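Local coordinates for protein kinase A regulatory subunit, putative (PDB 6FTF) that probably serves as the regulatory subunit of a cAMP-independent protein kinase A, binding the nucleoside analogue 7-cyano-7-deazainosine in two cyclic-nucleotide-binding-type domains, at residues A[34-37]-A[38-42]; A[124-128]-A[129-133]. All coordinates share one frame; numbering follows the deposited sequence. Where two conformers were deposited one is given.

Contact 1: residues A[34-37]-A[38-42]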
# COMPACT_ATOMS: atom_id res chain seq x y z
N ASN A 34 -4.43 16.74 10.56
CA ASN A 34 -3.55 15.63 10.93
C ASN A 34 -4.25 14.29 10.78
O ASN A 34 -3.67 13.33 10.25
CB ASN A 34 -3.06 15.80 12.37
CG ASN A 34 -2.12 16.98 12.52
OD1 ASN A 34 -1.58 17.48 11.54
ND2 ASN A 34 -1.94 17.42 13.76
N LEU A 35 -5.49 14.19 11.26
CA LEU A 35 -6.24 12.94 11.18
C LEU A 35 -6.44 12.52 9.74
O LEU A 35 -6.17 11.37 9.35
CB LEU A 35 -7.58 13.13 11.90
CG LEU A 35 -8.54 11.93 11.97
CD1 LEU A 35 -9.62 12.25 12.95
CD2 LEU A 35 -9.19 11.54 10.66
N ILE A 36 -6.93 13.44 8.91
CA ILE A 36 -7.27 13.09 7.54
C ILE A 36 -6.01 12.78 6.76
O ILE A 36 -5.97 11.80 5.99
CB ILE A 36 -8.07 14.23 6.87
CG1 ILE A 36 -9.37 14.50 7.62
CG2 ILE A 36 -8.34 13.89 5.46
CD1 ILE A 36 -9.98 15.81 7.28
N THR A 37 -4.96 13.57 6.91
CA THR A 37 -3.78 13.29 6.11
C THR A 37 -3.14 11.98 6.50
O THR A 37 -2.54 11.31 5.65
CB THR A 37 -2.76 14.43 6.19
OG1 THR A 37 -2.33 14.61 7.54
CG2 THR A 37 -3.36 15.72 5.63
N LYS A 38 -3.25 11.57 7.77
CA LYS A 38 -2.76 10.24 8.12
C LYS A 38 -3.55 9.16 7.41
O LYS A 38 -2.97 8.19 6.90
CB LYS A 38 -2.81 10.06 9.63
CG LYS A 38 -2.12 8.78 10.11
CD LYS A 38 -2.12 8.69 11.63
CE LYS A 38 -1.60 9.98 12.27
NZ LYS A 38 -0.20 10.30 11.86
N LEU A 39 -4.87 9.30 7.32
CA LEU A 39 -5.64 8.33 6.55
C LEU A 39 -5.17 8.30 5.10
O LEU A 39 -5.00 7.23 4.51
CB LEU A 39 -7.13 8.66 6.59
CG LEU A 39 -7.83 8.53 7.95
CD1 LEU A 39 -9.24 9.09 7.87
CD2 LEU A 39 -7.87 7.10 8.42
N LEU A 40 -4.97 9.47 4.50
CA LEU A 40 -4.61 9.52 3.09
C LEU A 40 -3.22 8.94 2.84
O LEU A 40 -3.01 8.25 1.84
CB LEU A 40 -4.67 10.95 2.60
CG LEU A 40 -6.01 11.66 2.67
CD1 LEU A 40 -5.79 13.04 2.11
CD2 LEU A 40 -7.08 10.87 1.92
N THR A 41 -2.26 9.22 3.72
CA THR A 41 -0.90 8.76 3.47
C THR A 41 -0.73 7.27 3.68
O THR A 41 0.31 6.72 3.28
CB THR A 41 0.13 9.54 4.28
OG1 THR A 41 -0.13 9.35 5.67
CG2 THR A 41 0.11 11.03 3.94
N HIS A 42 -1.69 6.59 4.29
CA HIS A 42 -1.63 5.14 4.41
C HIS A 42 -2.56 4.42 3.46
O HIS A 42 -2.58 3.19 3.45
CB HIS A 42 -1.91 4.72 5.86
CG HIS A 42 -0.82 5.13 6.80
ND1 HIS A 42 -0.72 6.41 7.30
CD2 HIS A 42 0.24 4.45 7.28
CE1 HIS A 42 0.35 6.49 8.08
NE2 HIS A 42 0.95 5.31 8.08
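Leu35 and Leu39, one turn apart on helix 30-42, lie side by side and point the same way, an i/i+4 pair on one face of the helix in the helical region that precedes the first beta-roll of this regulatory subunit. CD2 of Leu35 meets CD1 of Leu39 at 3.7 Å, and both side chains pack on Trp134 of strand 130-137. The two get there from different rotamers: Leu35 has CG trans to its own nitrogen (chi1 -179°), whereas Leu39 swings CG back beside its nitrogen (chi1 -66°), towards the preceding turn, where CG also rests 3.6 Å from the carbonyl O of Leu35. A looser i/i+4 contact joins the buried pair Ile36 and Leu40, with CG2 of Ile36 4.3 Å from CG of Leu40; both side chains touch Met61, and Ile36 also reaches Ala58 on helix 51-60. The backbone carbonyls of residues 34 to 37 accept from the amides of residues 38 to 41 in ordinary alpha-helical fashion, the Leu40 N to Ile36 O bond being 2.9 Å long.

Towards the last turn, polar side chains fold back onto the carbonyls. Thr41 N donates to Thr37 O, with Thr41 OG1 3.1 Å from the same oxygen. In the conformer given, Thr37 turns its own hydroxyl back to hydrogen-bond Met33 O. His42 adds a side-chain bond alongside weak bonds from its backbone amide to Lys38 O and Leu39 O: the imidazole meets Lys38 O edge-on, nearly in the ring plane, with ND1 donating at 2.9 Å and an N-H...O angle of 162°.

Contact 2: residues A[124-128]-A[129-133]; sequences VKVCT and DELIA. With 7CI (7-cyano-7-deazainosine), chain F.
With chi1 at 46°, Thr128 holds OG1 between its backbone nitrogen and carbonyl carbon, which turns the hydroxyl across the bend towards Glu130. There OG1 donates to Glu130 O at 2.8 Å, reaching the oxygen from above the carbonyl plane, 43° out of it, instead of along a lone pair. The hydroxyl is gripped twice, because His90 N, just ahead of strand 91-95, is hydrogen-bonded to the same OG1; the two bonds fix the rotation of the threonine and tie the turn to a neighbouring loop.

Next to the turn, Val126 and Leu131 cross obliquely. Val126 puts CG1 trans to its nitrogen (chi1 175°), and this methyl lies 3.9 Å from CB of Leu131, with CG2 a little farther off at 4.2 Å. The contact is thus made by the root of the leucine and both branches of the valine. Both residues are buried and touch Phe66 of strand 62-67.

Two residues before Val126 on the same strand, Val124 serves the ligand. Its CG2 approaches the ribose of 7-cyano-7-deazainosine, 3.8 Å from the ring oxygen O1 and 3.9 Å from C11, a van der Waals contact, while the polar grip on the ligand comes from others, among them Glu113 and Lys95.

The chain here leaves strand 123-126 of one antiparallel sheet and enters strand 130-137 of the other, a crossing between sheets characteristic of the beta-roll of cyclic nucleotide-binding domains, related to the cupins.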
# COMPACT_ATOMS: atom_id res chain seq x y z
N VAL A 124 -22.42 -1.44 -0.53
CA VAL A 124 -21.53 -1.23 0.61
C VAL A 124 -22.41 -1.00 1.82
O VAL A 124 -23.10 0.02 1.90
CB VAL A 124 -20.60 -0.03 0.37
CG1 VAL A 124 -19.73 0.16 1.58
CG2 VAL A 124 -19.78 -0.23 -0.91
N LYS A 125 -22.39 -1.93 2.77
CA LYS A 125 -23.36 -1.93 3.87
C LYS A 125 -22.62 -1.97 5.21
O LYS A 125 -21.83 -2.88 5.46
CB LYS A 125 -24.30 -3.13 3.74
CG LYS A 125 -25.52 -3.08 4.64
CD LYS A 125 -26.47 -4.19 4.26
CE LYS A 125 -27.73 -4.17 5.11
NZ LYS A 125 -28.79 -5.04 4.53
N VAL A 126 -22.90 -0.98 6.07
CA VAL A 126 -22.16 -0.84 7.32
C VAL A 126 -22.47 -2.02 8.24
O VAL A 126 -23.64 -2.40 8.41
CB VAL A 126 -22.54 0.50 7.98
CG1 VAL A 126 -21.89 0.63 9.34
CG2 VAL A 126 -22.15 1.64 7.07
N CYS A 127 -21.44 -2.57 8.87
CA CYS A 127 -21.64 -3.74 9.72
C CYS A 127 -21.11 -3.55 11.13
O CYS A 127 -21.17 -4.50 11.93
CB CYS A 127 -21.06 -5.01 9.09
SG CYS A 127 -19.31 -4.97 8.73
N THR A 128 -20.64 -2.36 11.48
CA THR A 128 -20.39 -1.98 12.86
C THR A 128 -21.54 -1.08 13.32
O THR A 128 -22.41 -0.70 12.53
CB THR A 128 -19.05 -1.25 12.96
OG1 THR A 128 -18.94 -0.27 11.92
CG2 THR A 128 -17.91 -2.24 12.83
N ASP A 129 -21.54 -0.74 14.61
CA ASP A 129 -22.61 0.10 15.13
C ASP A 129 -22.65 1.45 14.42
O ASP A 129 -23.73 1.96 14.10
CB ASP A 129 -22.45 0.34 16.63
CG ASP A 129 -22.73 -0.89 17.47
OD1 ASP A 129 -23.52 -1.75 17.04
OD2 ASP A 129 -22.17 -0.97 18.59
N GLU A 130 -21.49 2.06 14.21
CA GLU A 130 -21.36 3.32 13.48
C GLU A 130 -20.19 3.21 12.51
O GLU A 130 -19.32 2.36 12.66
CB GLU A 130 -21.11 4.52 14.41
CG GLU A 130 -22.12 4.70 15.52
CD GLU A 130 -21.76 3.95 16.79
OE1 GLU A 130 -20.59 3.55 16.97
OE2 GLU A 130 -22.67 3.78 17.63
N LEU A 131 -20.18 4.11 11.54
CA LEU A 131 -19.04 4.29 10.66
C LEU A 131 -18.90 5.77 10.38
O LEU A 131 -19.89 6.47 10.13
CB LEU A 131 -19.22 3.47 9.38
CG LEU A 131 -18.08 3.52 8.37
CD1 LEU A 131 -18.01 2.20 7.57
CD2 LEU A 131 -18.22 4.69 7.40
N ILE A 132 -17.66 6.26 10.47
CA ILE A 132 -17.33 7.65 10.18
C ILE A 132 -16.41 7.65 8.98
O ILE A 132 -15.42 6.92 8.96
CB ILE A 132 -16.63 8.31 11.38
CG1 ILE A 132 -17.52 8.29 12.62
CG2 ILE A 132 -16.21 9.74 11.05
CD1 ILE A 132 -16.77 8.48 13.92
N ALA A 133 -16.71 8.50 8.00
CA ALA A 133 -15.91 8.57 6.79
C ALA A 133 -15.65 10.02 6.41
O ALA A 133 -16.39 10.93 6.77
CB ALA A 133 -16.62 7.89 5.62
C1 7CI F . -15.74 -1.97 -3.33
N1 7CI F . -15.61 -3.25 -4.10
O1 7CI F . -17.11 -1.61 -3.29
C2 7CI F . -14.77 -4.24 -3.78
N2 7CI F . -13.87 -4.33 -2.77
O2 7CI F . -14.56 0.00 -3.01
C3 7CI F . -13.13 -5.45 -2.68
N3 7CI F . -13.29 -6.49 -3.60
O3 7CI F . -15.76 1.12 -5.05
C4 7CI F . -14.19 -6.41 -4.62
N4 7CI F . -17.00 -6.11 -7.69
C5 7CI F . -14.98 -5.26 -4.75
O5 7CI F . -14.26 -7.39 -5.41
C6 7CI F . -16.02 -4.83 -5.66
C7 7CI F . -16.37 -3.56 -5.18
C8 7CI F . -16.55 -5.53 -6.77
C9 7CI F . -15.04 -0.86 -3.95
C10 7CI F . -16.06 -0.26 -4.77
C11 7CI F . -17.28 -0.34 -3.88
C12 7CI F . -18.66 -0.28 -4.68
O4 7CI F . -18.63 -1.16 -5.78

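Contact 1 comes first along the chain, on helix 30-42, and contact 2 follows some eighty residues later, at the turn between strands 123-126 and 130-137. Their centres are 19 Å apart and their nearest atoms about 7 Å, without touching. Strand 130-137 connects them: its start belongs to contact 2, and Trp134, just past residues 129-133, is touched by Leu35, Ile36 and Leu39 of contact 1. The N-terminal helical region is thus docked against the same beta-roll that presents Val124 to the ligand, with helix 30-42 packed on the strand that follows the turn of contact 2. In related regulatory subunits, helices flanking the beta-roll typically move on ligand binding.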